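Side-chain contacts in glutamine--tRNA ligase (Saccharomyces cerevisiae, PDB 3TL4), which attaches glutamine to tRNA(Gln) at the expense of ATP, and is represented here by its appended tRNA-binding domain: residues N124-Y129 and D171-K176; K143-I148 and S165-I170. All coordinates share one frame; numbering follows the deposited sequence.

Interactions 1 and 2 share helix 166-178, which meets helix 119-132 in the first and helix 145-153 in the second. Their centres lie about 8 Å apart, on the same side of the chain's centre, and they also touch each other: Val174 packs on Val145 and Ile148, and Tyr129 on Ile148. Interaction 1 is largely buried and sets an acidic side chain against a buried valine and the exposed Met127, with its charge answered by basic side chains. Interaction 2 is partly buried and more hydrocarbon in character, the buried Ile148 and Ile170 lying beside the partly exposed Val145 and Lys167. Neither contact has a hydrogen bond across its segments.

Interaction 1 (N124-Y129 and D171-K176); sequences NYVMQY and DQEVLK
Glu173 reaches from helix 166-178 toward helix 119-132, where of the residues 124-129 it meets Val126, against its CB and CG, and Met127, beside its carboxylate. The helices come close at this point, with 6.9 Å between Met127 CA and Glu173 CA. Val126 offers one branch: CG1, set opposite the backbone N (chi1 169°), lies 4.0 Å from Glu173 CG and makes a purely apolar touch. Beyond CG the acid bends (chi2 -57°), turning its carboxylate across the Met127 side chain, whose CG is 3.4 Å from Glu173 OE1. The selenium of this residue, a selenomethionine, stands a little farther off, SE being 4.1 Å from the same OE1. This is helix-helix packing in the all-helical carboxy-terminal lobe of the tRNA-binding domain. The other carboxylate oxygen, Glu173 OE2, forms salt bridges with Arg123 and Lys176, although the modelled length of the lysine bond is too short to be trusted. With an alanine in place of Glu173, Arg123 would probably lose its salt-bridge partner and a gap open beside Val126 and Met127. Ile130 also packs against the glutamate from helix 119-132.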
# COMPACT_ATOMS: atom_id res chain seq x y z
N ASN A 124 -12.88 2.17 -16.93
CA ASN A 124 -14.05 1.30 -17.04
C ASN A 124 -14.85 1.30 -15.75
O ASN A 124 -16.07 1.47 -15.77
CB ASN A 124 -13.65 -0.14 -17.40
CG ASN A 124 -13.10 -0.26 -18.81
OD1 ASN A 124 -13.38 0.58 -19.68
ND2 ASN A 124 -12.30 -1.31 -19.06
N TYR A 125 -14.17 1.09 -14.62
CA TYR A 125 -14.85 1.03 -13.32
C TYR A 125 -15.53 2.34 -12.95
O TYR A 125 -16.66 2.33 -12.46
CB TYR A 125 -13.91 0.55 -12.22
CG TYR A 125 -13.67 -0.93 -12.32
CD1 TYR A 125 -14.71 -1.83 -12.10
CD2 TYR A 125 -12.43 -1.44 -12.65
CE1 TYR A 125 -14.53 -3.19 -12.21
CE2 TYR A 125 -12.23 -2.81 -12.76
CZ TYR A 125 -13.28 -3.68 -12.54
OH TYR A 125 -13.09 -5.04 -12.64
N VAL A 126 -14.86 3.45 -13.22
CA VAL A 126 -15.42 4.78 -13.02
C VAL A 126 -16.67 5.00 -13.90
O VAL A 126 -17.70 5.51 -13.43
CB VAL A 126 -14.37 5.88 -13.34
CG1 VAL A 126 -15.03 7.26 -13.41
CG2 VAL A 126 -13.22 5.85 -12.33
N MSE A 127 -16.58 4.61 -15.16
CA MSE A 127 -17.71 4.73 -16.09
C MSE A 127 -18.93 3.98 -15.61
O MSE A 127 -20.05 4.49 -15.66
CB MSE A 127 -17.33 4.21 -17.48
CG MSE A 127 -16.31 5.05 -18.19
SE MSE A 127 -16.02 4.44 -20.02
CE MSE A 127 -17.78 4.85 -20.75
N GLN A 128 -18.70 2.76 -15.15
CA GLN A 128 -19.73 1.88 -14.62
C GLN A 128 -20.41 2.51 -13.41
O GLN A 128 -21.64 2.51 -13.31
CB GLN A 128 -19.07 0.57 -14.19
CG GLN A 128 -19.91 -0.69 -14.37
CD GLN A 128 -19.08 -1.96 -14.13
OE1 GLN A 128 -18.33 -2.39 -15.01
NE2 GLN A 128 -19.21 -2.54 -12.94
N TYR A 129 -19.61 3.04 -12.50
CA TYR A 129 -20.14 3.73 -11.33
C TYR A 129 -21.02 4.92 -11.74
O TYR A 129 -22.13 5.09 -11.22
CB TYR A 129 -19.00 4.23 -10.42
CG TYR A 129 -19.52 5.05 -9.26
CD1 TYR A 129 -19.78 4.47 -8.02
CD2 TYR A 129 -19.78 6.40 -9.41
CE1 TYR A 129 -20.27 5.21 -6.96
CE2 TYR A 129 -20.26 7.16 -8.35
CZ TYR A 129 -20.50 6.56 -7.13
OH TYR A 129 -20.98 7.30 -6.08
N ASP A 171 -12.58 13.37 -13.21
CA ASP A 171 -12.81 14.69 -13.80
C ASP A 171 -13.14 14.58 -15.29
O ASP A 171 -14.07 15.22 -15.78
CB ASP A 171 -11.62 15.62 -13.57
CG ASP A 171 -11.49 16.07 -12.10
OD1 ASP A 171 -12.48 15.95 -11.33
OD2 ASP A 171 -10.41 16.57 -11.72
N GLN A 172 -12.40 13.75 -16.02
CA GLN A 172 -12.66 13.58 -17.44
C GLN A 172 -14.02 12.94 -17.72
O GLN A 172 -14.75 13.37 -18.59
CB GLN A 172 -11.59 12.71 -18.06
CG GLN A 172 -10.17 13.17 -17.87
CD GLN A 172 -9.19 12.19 -18.49
OE1 GLN A 172 -9.19 12.00 -19.71
NE2 GLN A 172 -8.40 11.52 -17.66
N GLU A 173 -14.35 11.89 -16.99
CA GLU A 173 -15.60 11.19 -17.23
C GLU A 173 -16.81 12.01 -16.84
O GLU A 173 -17.84 11.95 -17.50
CB GLU A 173 -15.60 9.85 -16.50
CG GLU A 173 -14.53 8.90 -17.05
CD GLU A 173 -14.72 8.65 -18.53
OE1 GLU A 173 -15.87 8.38 -18.94
OE2 GLU A 173 -13.73 8.72 -19.29
N VAL A 174 -16.69 12.79 -15.78
CA VAL A 174 -17.81 13.60 -15.31
C VAL A 174 -18.12 14.69 -16.31
O VAL A 174 -19.28 14.97 -16.60
CB VAL A 174 -17.51 14.17 -13.90
CG1 VAL A 174 -18.49 15.23 -13.54
CG2 VAL A 174 -17.56 13.05 -12.87
N LEU A 175 -17.06 15.27 -16.87
CA LEU A 175 -17.20 16.26 -17.94
C LEU A 175 -18.06 15.73 -19.09
O LEU A 175 -18.90 16.45 -19.61
CB LEU A 175 -15.82 16.68 -18.47
CG LEU A 175 -15.72 17.72 -19.59
CD1 LEU A 175 -16.46 19.02 -19.24
CD2 LEU A 175 -14.24 17.99 -19.92
N LYS A 176 -17.85 14.47 -19.48
CA LYS A 176 -18.59 13.91 -20.61
C LYS A 176 -20.11 13.93 -20.38
O LYS A 176 -20.88 14.17 -21.30
CB LYS A 176 -18.14 12.47 -20.90
CG LYS A 176 -16.70 12.38 -21.35
CD LYS A 176 -16.19 10.94 -21.38
CE LYS A 176 -14.70 10.91 -21.69
NZ LYS A 176 -14.11 9.55 -21.54

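Interaction 2 (K143-I148 and S165-I170); sequences KLVPGI and SFKPII
Ile148 and Ile170 meet through their CG2 methyls, 4.1 Å apart from Ile148 CG2 to Ile170 CG2, and form the buried apolar part of this contact. Both side chains point toward the opposing helix and run past each other in opposite senses. They share a rotamer: chi1, measured to CG1, is -61° in Ile148 and -69° in Ile170, which leaves CG2 anti to the backbone N and puts the short branch forward. Val145, one helical turn before Ile148, extends the apolar patch more loosely, with 4.4 Å between Val145 CG1 and Ile170 CG2. Around these residues, Phe149 packs on Ile170, while Ile137, Tyr129 and Val174 press on Ile148, so two further helices, 119-132 and 134-140, cover Ile148.

The contact lies near the beginnings of helices 145-153 and 166-178, which are joined by a mostly irregular connection and pack together in the helical carboxy-terminal lobe of the tRNA-binding domain. Their CA atoms come nearest at Ile148 and Ile170, 7.9 Å apart.

The remaining contact is between a methyl group and the end of a lysine. Lys167 bends at chi2 (52°) and again at chi4, which carries its amine toward Val145 on the other helix. There Val145 CG1 is 3.4 Å from Lys167 NZ, with Lys167 CE lying 3.8 Å from the same methyl. A methyl offers no acceptor, so this is van der Waals packing; the charge of the amine is met by a salt bridge to Asp171, one turn farther along its own helix. Asp171 also touches Val145, and its carboxylate probably helps to keep the lysine end folded over that methyl. Phe149 packs on Lys167 as well.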
# COMPACT_ATOMS: atom_id res chain seq x y z
N LYS A 143 -20.84 19.46 -7.50
CA LYS A 143 -20.83 19.34 -6.05
C LYS A 143 -20.64 17.91 -5.55
O LYS A 143 -20.23 17.68 -4.41
CB LYS A 143 -22.12 19.91 -5.45
CG LYS A 143 -22.31 21.40 -5.67
CD LYS A 143 -23.65 21.86 -5.11
CE LYS A 143 -23.81 23.38 -5.22
NZ LYS A 143 -23.95 23.88 -6.63
N LEU A 144 -20.95 16.93 -6.40
CA LEU A 144 -20.89 15.53 -6.00
C LEU A 144 -19.54 14.88 -6.30
O LEU A 144 -19.27 13.77 -5.86
CB LEU A 144 -22.02 14.74 -6.68
CG LEU A 144 -22.25 13.29 -6.25
CD1 LEU A 144 -22.27 13.19 -4.73
CD2 LEU A 144 -23.54 12.73 -6.85
N VAL A 145 -18.69 15.58 -7.05
CA VAL A 145 -17.40 15.00 -7.44
C VAL A 145 -16.53 14.49 -6.26
O VAL A 145 -15.89 13.44 -6.37
CB VAL A 145 -16.61 15.92 -8.40
CG1 VAL A 145 -15.19 15.45 -8.54
CG2 VAL A 145 -17.30 15.98 -9.78
N PRO A 146 -16.52 15.22 -5.13
CA PRO A 146 -15.76 14.65 -4.00
C PRO A 146 -16.38 13.35 -3.46
O PRO A 146 -15.68 12.51 -2.90
CB PRO A 146 -15.81 15.76 -2.95
CG PRO A 146 -16.03 17.04 -3.77
CD PRO A 146 -16.94 16.61 -4.88
N GLY A 147 -17.69 13.20 -3.63
CA GLY A 147 -18.38 11.98 -3.24
C GLY A 147 -18.13 10.82 -4.19
O GLY A 147 -18.03 9.67 -3.77
N ILE A 148 -18.04 11.12 -5.48
CA ILE A 148 -17.75 10.10 -6.47
C ILE A 148 -16.36 9.53 -6.19
O ILE A 148 -16.14 8.31 -6.27
CB ILE A 148 -17.78 10.69 -7.88
CG1 ILE A 148 -19.18 11.25 -8.16
CG2 ILE A 148 -17.38 9.64 -8.93
CD1 ILE A 148 -19.35 11.74 -9.58
N SER A 165 -4.43 7.97 -9.99
CA SER A 165 -5.10 8.01 -11.27
C SER A 165 -6.58 8.31 -11.08
O SER A 165 -7.25 8.76 -12.00
CB SER A 165 -4.93 6.68 -12.00
OG SER A 165 -5.52 5.62 -11.27
N PHE A 166 -7.09 8.08 -9.88
CA PHE A 166 -8.53 8.15 -9.70
C PHE A 166 -9.11 9.54 -10.05
O PHE A 166 -10.09 9.65 -10.77
CB PHE A 166 -8.94 7.71 -8.30
CG PHE A 166 -8.60 6.27 -7.98
CD1 PHE A 166 -8.02 5.44 -8.93
CD2 PHE A 166 -8.84 5.76 -6.72
CE1 PHE A 166 -7.71 4.13 -8.63
CE2 PHE A 166 -8.53 4.44 -6.41
CZ PHE A 166 -7.97 3.62 -7.37
N LYS A 167 -8.48 10.60 -9.56
CA LYS A 167 -9.08 11.93 -9.67
C LYS A 167 -9.15 12.51 -11.10
O LYS A 167 -10.19 13.02 -11.50
CB LYS A 167 -8.42 12.92 -8.72
CG LYS A 167 -9.34 14.07 -8.36
CD LYS A 167 -10.68 13.55 -7.85
CE LYS A 167 -11.61 14.69 -7.45
NZ LYS A 167 -11.83 15.66 -8.56
N PRO A 168 -8.05 12.45 -11.85
CA PRO A 168 -8.07 12.92 -13.24
C PRO A 168 -9.03 12.12 -14.12
O PRO A 168 -9.70 12.69 -14.98
CB PRO A 168 -6.63 12.68 -13.72
CG PRO A 168 -5.82 12.66 -12.46
CD PRO A 168 -6.70 12.04 -11.43
N ILE A 169 -9.11 10.82 -13.91
CA ILE A 169 -10.00 10.03 -14.74
C ILE A 169 -11.46 10.34 -14.43
O ILE A 169 -12.30 10.37 -15.33
CB ILE A 169 -9.72 8.53 -14.64
CG1 ILE A 169 -8.34 8.22 -15.24
CG2 ILE A 169 -10.81 7.76 -15.34
CD1 ILE A 169 -7.72 6.95 -14.68
N ILE A 170 -11.75 10.60 -13.15
CA ILE A 170 -13.08 11.04 -12.75
C ILE A 170 -13.47 12.39 -13.32
O ILE A 170 -14.57 12.55 -13.84
CB ILE A 170 -13.23 11.11 -11.23
CG1 ILE A 170 -13.21 9.70 -10.65
CG2 ILE A 170 -14.53 11.82 -10.87
CD1 ILE A 170 -13.10 9.65 -9.14